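Local structure of interferon gamma (Paralichthys olivaceus, 6F1E) at residues 45-48 with 49-53; 53-56 with 57-60; 93-96 with 97-100. The protein acts as a homodimeric cytokine that binds interferon gamma receptor 1, and more weakly its receptor 1-like relative, and activates macrophages and neutrophils. All blocks are in the same frame, centred on the assembly; numbering follows the deposited sequence.

Interaction 1: residues 45-48 with 49-53; sequences MLFM and GGVLE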
loop_
_atom_site.group_PDB
_atom_site.type_symbol
_atom_site.label_atom_id
_atom_site.label_comp_id
_atom_site.label_asym_id
_atom_site.label_seq_id
_atom_site.Cartn_x
_atom_site.Cartn_y
_atom_site.Cartn_z
ATOM N N MET A 45 10.840 0.028 8.092
ATOM C CA MET A 45 11.454 0.343 6.806
ATOM C C MET A 45 10.427 0.482 5.696
ATOM O O MET A 45 10.567 1.310 4.804
ATOM C CB MET A 45 12.508 -0.698 6.426
ATOM C CG MET A 45 13.837 -0.527 7.151
ATOM S SD MET A 45 14.783 0.932 6.639
ATOM C CE MET A 45 15.217 0.549 4.943
ATOM N N LEU A 46 9.384 -0.322 5.757
ATOM C CA LEU A 46 8.403 -0.358 4.684
ATOM C C LEU A 46 7.500 0.874 4.763
ATOM O O LEU A 46 7.218 1.556 3.745
ATOM C CB LEU A 46 7.590 -1.653 4.788
ATOM C CG LEU A 46 6.638 -1.959 3.633
ATOM C CD1 LEU A 46 7.083 -1.475 2.258
ATOM C CD2 LEU A 46 6.460 -3.458 3.598
ATOM N N PHE A 47 7.046 1.159 5.980
ATOM C CA PHE A 47 6.197 2.291 6.185
ATOM C C PHE A 47 6.979 3.569 5.816
ATOM O O PHE A 47 6.475 4.407 5.037
ATOM C CB PHE A 47 5.657 2.326 7.618
ATOM C CG PHE A 47 4.705 3.465 7.848
ATOM C CD1 PHE A 47 3.436 3.433 7.298
ATOM C CD2 PHE A 47 5.122 4.623 8.525
ATOM C CE1 PHE A 47 2.571 4.506 7.454
ATOM C CE2 PHE A 47 4.269 5.692 8.676
ATOM C CZ PHE A 47 2.979 5.625 8.144
ATOM N N MET A 48 8.209 3.685 6.333
ATOM C CA MET A 48 9.091 4.835 6.030
ATOM C C MET A 48 9.363 5.024 4.555
ATOM O O MET A 48 9.403 6.169 4.077
ATOM C CB MET A 48 10.448 4.744 6.724
ATOM C CG MET A 48 10.712 5.737 7.841
ATOM S SD MET A 48 10.055 7.419 7.640
ATOM C CE MET A 48 8.711 7.124 8.795
ATOM N N GLY A 49 9.587 3.910 3.849
ATOM C CA GLY A 49 9.732 3.923 2.393
ATOM C C GLY A 49 8.493 4.489 1.724
ATOM O O GLY A 49 8.587 5.200 0.716
ATOM N N GLY A 50 7.328 4.158 2.292
ATOM C CA GLY A 50 6.054 4.689 1.838
ATOM C C GLY A 50 5.886 6.175 2.050
ATOM O O GLY A 50 5.360 6.886 1.158
ATOM N N VAL A 51 6.292 6.642 3.232
ATOM C CA VAL A 51 6.309 8.101 3.544
ATOM C C VAL A 51 7.229 8.876 2.573
ATOM O O VAL A 51 6.877 9.940 2.076
ATOM C CB VAL A 51 6.821 8.368 4.994
ATOM C CG1 VAL A 51 7.048 9.870 5.243
ATOM C CG2 VAL A 51 5.887 7.782 6.040
ATOM N N LEU A 52 8.425 8.355 2.330
ATOM C CA LEU A 52 9.357 9.024 1.421
ATOM C C LEU A 52 8.772 9.099 -0.003
ATOM O O LEU A 52 8.881 10.155 -0.648
ATOM C CB LEU A 52 10.742 8.349 1.438
ATOM C CG LEU A 52 11.550 8.443 2.750
ATOM C CD1 LEU A 52 12.782 7.529 2.718
ATOM C CD2 LEU A 52 11.999 9.868 3.002
ATOM N N GLU A 53 8.101 8.027 -0.444
ATOM C CA GLU A 53 7.360 8.025 -1.727
ATOM C C GLU A 53 6.244 9.066 -1.791
ATOM O O GLU A 53 6.039 9.725 -2.825
ATOM C CB GLU A 53 6.799 6.662 -2.024
ATOM C CG GLU A 53 5.910 6.598 -3.278
ATOM C CD GLU A 53 5.716 5.168 -3.821
ATOM O OE1 GLU A 53 6.372 4.196 -3.344
ATOM O OE2 GLU A 53 4.901 5.020 -4.756
#

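Interaction 2: residues 53-56 with 57-60; sequences ETYE and KLIG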
loop_
_atom_site.group_PDB
_atom_site.type_symbol
_atom_site.label_atom_id
_atom_site.label_comp_id
_atom_site.label_asym_id
_atom_site.label_seq_id
_atom_site.Cartn_x
_atom_site.Cartn_y
_atom_site.Cartn_z
ATOM N N GLU A 53 8.101 8.027 -0.444
ATOM C CA GLU A 53 7.360 8.025 -1.727
ATOM C C GLU A 53 6.244 9.066 -1.791
ATOM O O GLU A 53 6.039 9.725 -2.825
ATOM C CB GLU A 53 6.799 6.662 -2.024
ATOM C CG GLU A 53 5.910 6.598 -3.278
ATOM C CD GLU A 53 5.716 5.168 -3.821
ATOM O OE1 GLU A 53 6.372 4.196 -3.344
ATOM O OE2 GLU A 53 4.901 5.020 -4.756
ATOM N N THR A 54 5.549 9.224 -0.676
ATOM C CA THR A 54 4.481 10.198 -0.565
ATOM C C THR A 54 5.015 11.623 -0.677
ATOM O O THR A 54 4.440 12.463 -1.360
ATOM C CB THR A 54 3.723 9.982 0.763
ATOM O OG1 THR A 54 3.266 8.628 0.803
ATOM C CG2 THR A 54 2.532 10.898 0.874
ATOM N N TYR A 55 6.118 11.885 0.009
ATOM C CA TYR A 55 6.768 13.215 -0.042
ATOM C C TYR A 55 7.259 13.567 -1.430
ATOM O O TYR A 55 7.235 14.710 -1.839
ATOM C CB TYR A 55 7.965 13.281 0.908
ATOM C CG TYR A 55 7.621 13.791 2.276
ATOM C CD1 TYR A 55 7.267 15.127 2.464
ATOM C CD2 TYR A 55 7.693 12.954 3.402
ATOM C CE1 TYR A 55 6.985 15.620 3.736
ATOM C CE2 TYR A 55 7.409 13.432 4.677
ATOM C CZ TYR A 55 7.057 14.773 4.843
ATOM O OH TYR A 55 6.756 15.263 6.102
ATOM N N GLU A 56 7.742 12.578 -2.142
ATOM C CA GLU A 56 8.187 12.828 -3.501
ATOM C C GLU A 56 7.029 13.230 -4.402
ATOM O O GLU A 56 7.190 14.128 -5.178
ATOM C CB GLU A 56 8.896 11.603 -4.041
ATOM C CG GLU A 56 9.682 11.891 -5.280
ATOM C CD GLU A 56 10.392 10.669 -5.779
ATOM O OE1 GLU A 56 10.636 9.758 -4.913
ATOM O OE2 GLU A 56 10.677 10.661 -7.025
ATOM N N LYS A 57 5.872 12.568 -4.284
ATOM C CA LYS A 57 4.616 13.027 -4.920
ATOM C C LYS A 57 4.300 14.446 -4.523
ATOM O O LYS A 57 4.098 15.293 -5.379
ATOM C CB LYS A 57 3.408 12.162 -4.512
ATOM C CG LYS A 57 2.946 11.113 -5.521
ATOM C CD LYS A 57 3.712 9.797 -5.403
ATOM C CE LYS A 57 2.963 8.635 -6.058
ATOM N NZ LYS A 57 3.579 7.324 -5.695
ATOM N N LEU A 58 4.234 14.683 -3.212
ATOM C CA LEU A 58 3.825 15.960 -2.669
ATOM C C LEU A 58 4.605 17.060 -3.314
ATOM O O LEU A 58 4.042 18.024 -3.853
ATOM C CB LEU A 58 4.110 16.059 -1.157
ATOM C CG LEU A 58 3.020 15.857 -0.120
ATOM C CD1 LEU A 58 3.581 16.095 1.261
ATOM C CD2 LEU A 58 1.869 16.810 -0.383
ATOM N N ILE A 59 5.929 16.915 -3.213
ATOM C CA ILE A 59 6.855 18.001 -3.556
ATOM C C ILE A 59 6.741 18.282 -5.043
ATOM O O ILE A 59 6.613 19.430 -5.444
ATOM C CB ILE A 59 8.264 17.672 -3.099
ATOM C CG1 ILE A 59 8.268 17.581 -1.552
ATOM C CG2 ILE A 59 9.249 18.733 -3.591
ATOM C CD1 ILE A 59 9.396 16.748 -0.983
ATOM N N GLY A 60 6.682 17.222 -5.836
ATOM C CA GLY A 60 6.176 17.291 -7.217
ATOM C C GLY A 60 5.059 18.299 -7.380
ATOM O O GLY A 60 5.275 19.352 -7.970
#

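Interaction 3: residues 93-96 with 97-100; sequences LNYI and LKKV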
loop_
_atom_site.group_PDB
_atom_site.type_symbol
_atom_site.label_atom_id
_atom_site.label_comp_id
_atom_site.label_asym_id
_atom_site.label_seq_id
_atom_site.Cartn_x
_atom_site.Cartn_y
_atom_site.Cartn_z
ATOM N N LEU A 93 12.534 23.802 -3.023
ATOM C CA LEU A 93 11.726 22.595 -3.259
ATOM C C LEU A 93 12.572 21.547 -3.994
ATOM O O LEU A 93 12.682 20.406 -3.542
ATOM C CB LEU A 93 10.447 22.888 -4.081
ATOM C CG LEU A 93 9.278 23.704 -3.495
ATOM C CD1 LEU A 93 8.094 23.771 -4.457
ATOM C CD2 LEU A 93 8.813 23.122 -2.170
ATOM N N ASN A 94 13.191 21.940 -5.107
ATOM C CA ASN A 94 13.973 21.003 -5.908
ATOM C C ASN A 94 15.063 20.399 -5.063
ATOM O O ASN A 94 15.294 19.218 -5.153
ATOM C CB ASN A 94 14.493 21.626 -7.219
ATOM C CG ASN A 94 13.407 21.669 -8.329
ATOM O OD1 ASN A 94 13.145 22.709 -8.919
ATOM N ND2 ASN A 94 12.782 20.520 -8.605
ATOM N N TYR A 95 15.663 21.157 -4.155
ATOM C CA TYR A 95 16.703 20.566 -3.302
ATOM C C TYR A 95 16.097 19.486 -2.393
ATOM O O TYR A 95 16.669 18.398 -2.222
ATOM C CB TYR A 95 17.491 21.624 -2.505
ATOM C CG TYR A 95 18.392 21.022 -1.427
ATOM C CD1 TYR A 95 19.685 20.578 -1.704
ATOM C CD2 TYR A 95 17.929 20.895 -0.123
ATOM C CE1 TYR A 95 20.491 20.032 -0.689
ATOM C CE2 TYR A 95 18.711 20.357 0.892
ATOM C CZ TYR A 95 19.972 19.916 0.616
ATOM O OH TYR A 95 20.668 19.363 1.682
ATOM N N ILE A 96 14.939 19.788 -1.824
ATOM C CA ILE A 96 14.288 18.890 -0.853
ATOM C C ILE A 96 13.770 17.619 -1.601
ATOM O O ILE A 96 13.947 16.466 -1.136
ATOM C CB ILE A 96 13.297 19.702 0.064
ATOM C CG1 ILE A 96 13.657 19.501 1.521
ATOM C CG2 ILE A 96 11.838 19.399 -0.137
ATOM C CD1 ILE A 96 14.905 20.253 1.915
ATOM N N LEU A 97 13.245 17.813 -2.808
ATOM C CA LEU A 97 12.954 16.683 -3.684
ATOM C C LEU A 97 14.164 15.768 -3.924
ATOM O O LEU A 97 14.080 14.539 -3.767
ATOM C CB LEU A 97 12.434 17.184 -5.013
ATOM C CG LEU A 97 12.103 16.102 -6.022
ATOM C CD1 LEU A 97 11.157 15.097 -5.407
ATOM C CD2 LEU A 97 11.455 16.769 -7.214
ATOM N N LYS A 98 15.291 16.363 -4.284
ATOM C CA LYS A 98 16.524 15.600 -4.567
ATOM C C LYS A 98 16.957 14.768 -3.371
ATOM O O LYS A 98 17.209 13.586 -3.505
ATOM C CB LYS A 98 17.670 16.548 -4.956
ATOM C CG LYS A 98 19.013 15.872 -5.089
ATOM C CD LYS A 98 20.104 16.849 -5.501
ATOM C CE LYS A 98 20.795 17.474 -4.286
ATOM N NZ LYS A 98 22.193 17.917 -4.583
ATOM N N LYS A 99 17.039 15.373 -2.191
ATOM C CA LYS A 99 17.522 14.622 -1.039
ATOM C C LYS A 99 16.615 13.424 -0.709
ATOM O O LYS A 99 17.112 12.402 -0.237
ATOM C CB LYS A 99 17.713 15.528 0.197
ATOM C CG LYS A 99 18.716 16.680 0.060
ATOM C CD LYS A 99 20.139 16.287 -0.402
ATOM C CE LYS A 99 20.966 15.533 0.637
ATOM N NZ LYS A 99 22.077 14.739 0.004
ATOM N N VAL A 100 15.304 13.547 -0.962
ATOM C CA VAL A 100 14.351 12.461 -0.701
ATOM C C VAL A 100 14.506 11.370 -1.757
ATOM O O VAL A 100 14.661 10.210 -1.414
ATOM C CB VAL A 100 12.887 12.954 -0.695
ATOM C CG1 VAL A 100 11.928 11.780 -0.506
ATOM C CG2 VAL A 100 12.651 14.000 0.398
#

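Interaction 1: residues 45-48 with 49-53
Val51 faces back along its helix and packs against Phe47 and Met48, one turn earlier. Val51 CB lies 3.5 Å from Met48 O. From there the two methyls part. CG1 stands anti to the backbone N (chi1 171°), and this turns CG2 back toward the preceding turn. Val51 CG2 rests 3.6 Å from Phe47 O. Val51 CG2 also meets the Phe47 ring obliquely, closest at Phe47 CE2, 3.7 Å away. The methyl CE of Met48 reaches the same CG2 of Val51 at 4.0 Å, because the Met48 chain bends at chi2 and chi3 and runs alongside Val51. One branch of the valine thus touches both the Phe47 ring and the Met48 methyl.

The backbone is regular. Gly49, Gly50, Val51 and Leu52 each donate their N-H to the carbonyl four residues back, and the bond from Val51 N to Phe47 O is 2.9 Å long and lies in the carbonyl plane. Leu52 sets its CG 3.4 Å from Met48 O and also packs on helix 89-107.

The second subunit packs on this stretch too: its Leu121 touches Phe47 and its Met142 touches Met48. This is i to i+3 and i to i+4 packing within a core helix of the intertwined, all-helical interferon gamma dimer.

Interaction 2: residues 53-56 with 57-60
Lys57 reaches back one turn to Glu53 and forms a salt bridge, with NZ 2.8 Å from OE2. The two side chains run side by side and point the same way. The lysine bends at chi2 (86°) and is extended beyond it. This bend lays its aliphatic part over the preceding turn, with CD 3.5 Å from Glu53 O. With CG anti to the backbone N (chi1 175°) and the chain extended, Glu53 runs beside the lysine and brings OE2 to the ammonium group. The other oxygen, OE1, has a long and weak ion pair with Arg104, which probably adds to the positive field around this carboxylate.

On roughly the other side of the helix from the Glu53-Lys57 pair, Tyr55 meets Leu58 and Ile59. Leu58 lies alongside the tyrosine, and its CD1 approaches ring atom CD1 at 4.0 Å. Ile59 CD1 comes obliquely to the ring and lies 4.2 Å from Tyr55 CB. CG1 of Ile59 is close to Tyr55 O, at 3.1 Å. That carbonyl also accepts the N-H of Ile59, at 2.9 Å. Lys57, Leu58 and Gly60 make the same kind of backbone bond to Glu53, Thr54 and Glu56.

Other residues hold the polar ends. Tyr55 OH bonds to the backbone O of Ala135 of the second subunit, which fixes the far end of the ring, while Phe32 meets the ring at about 45°. Thr54 OG1 turns back to Gly50 O. Glu56 binds two residues of helix 89-107, Arg104 by a salt bridge and Gln101 by a hydrogen bond. An i to i+4 salt bridge on one side and i to i+3 and i to i+4 apolar packing on the other mark a helix packed on other helices of its own chain and on the partner chain, as expected of the interdigitated interferon gamma homodimer.

Interaction 3: residues 93-96 with 97-100
The side chain of Lys99 passes over one face of the Tyr95 ring. Lys99 CG sits 3.5 Å above the plane of the Tyr95 ring, displaced toward the rim, and makes a CH-pi contact 3.9 Å from the ring centroid. The line from the centroid to CG is 24° off the ring normal. The ring carbon nearest to Lys99 CG is Tyr95 CZ. Lys99 CD follows at 3.8 Å from both CE1 and OH of Tyr95, so the methylene chain is drawn across the phenol end of the ring. The torsions of both residues bring this about. Tyr95 has CG opposite its backbone N (chi1 169°), which swings the ring outward with a slight lean toward the next turn. Lys99 is bent at chi2 and chi3 and folds over it. Its NZ then forms a salt bridge with Glu102.

Lys98 comes to the same ring at an oblique angle, with Lys98 CE 4.2 Å from Tyr95 CD1. This is i to i+3 and i to i+4 packing on the side of helix 89-107 that carries Tyr95, one of the helices of the interferon gamma bundle. Arg6 and Thr10 of helix 5-17 also touch Tyr95.

Ile96 and Leu97 pack on helix 41-64. The methyl CG2 of Val100 lies against Ile96 O, at 3.2 Å. Leu97 N bonds to Leu93 O almost straight, with an N-H...O angle of 176°.

Interactions 1 and 2 follow each other on helix 41-64 and share Glu53, with centres 11 Å apart. Interaction 3 comes later in the chain, on helix 89-107, the next helix. Its centre is 10 Å from that of interaction 2 and 16 Å from that of interaction 1. The two helices pack directly on each other. Ile59 CD1 meets Ile96 CG2 at 3.7 Å, and Glu56 CG meets Leu97 CD1 at 3.5 Å. Nearer interaction 1, Leu52 O touches Val100 CG1. All three sites also touch the second subunit. Helix 41-64 therefore joins its own bundle to the partner chain, consistent with an interdigitated homodimer.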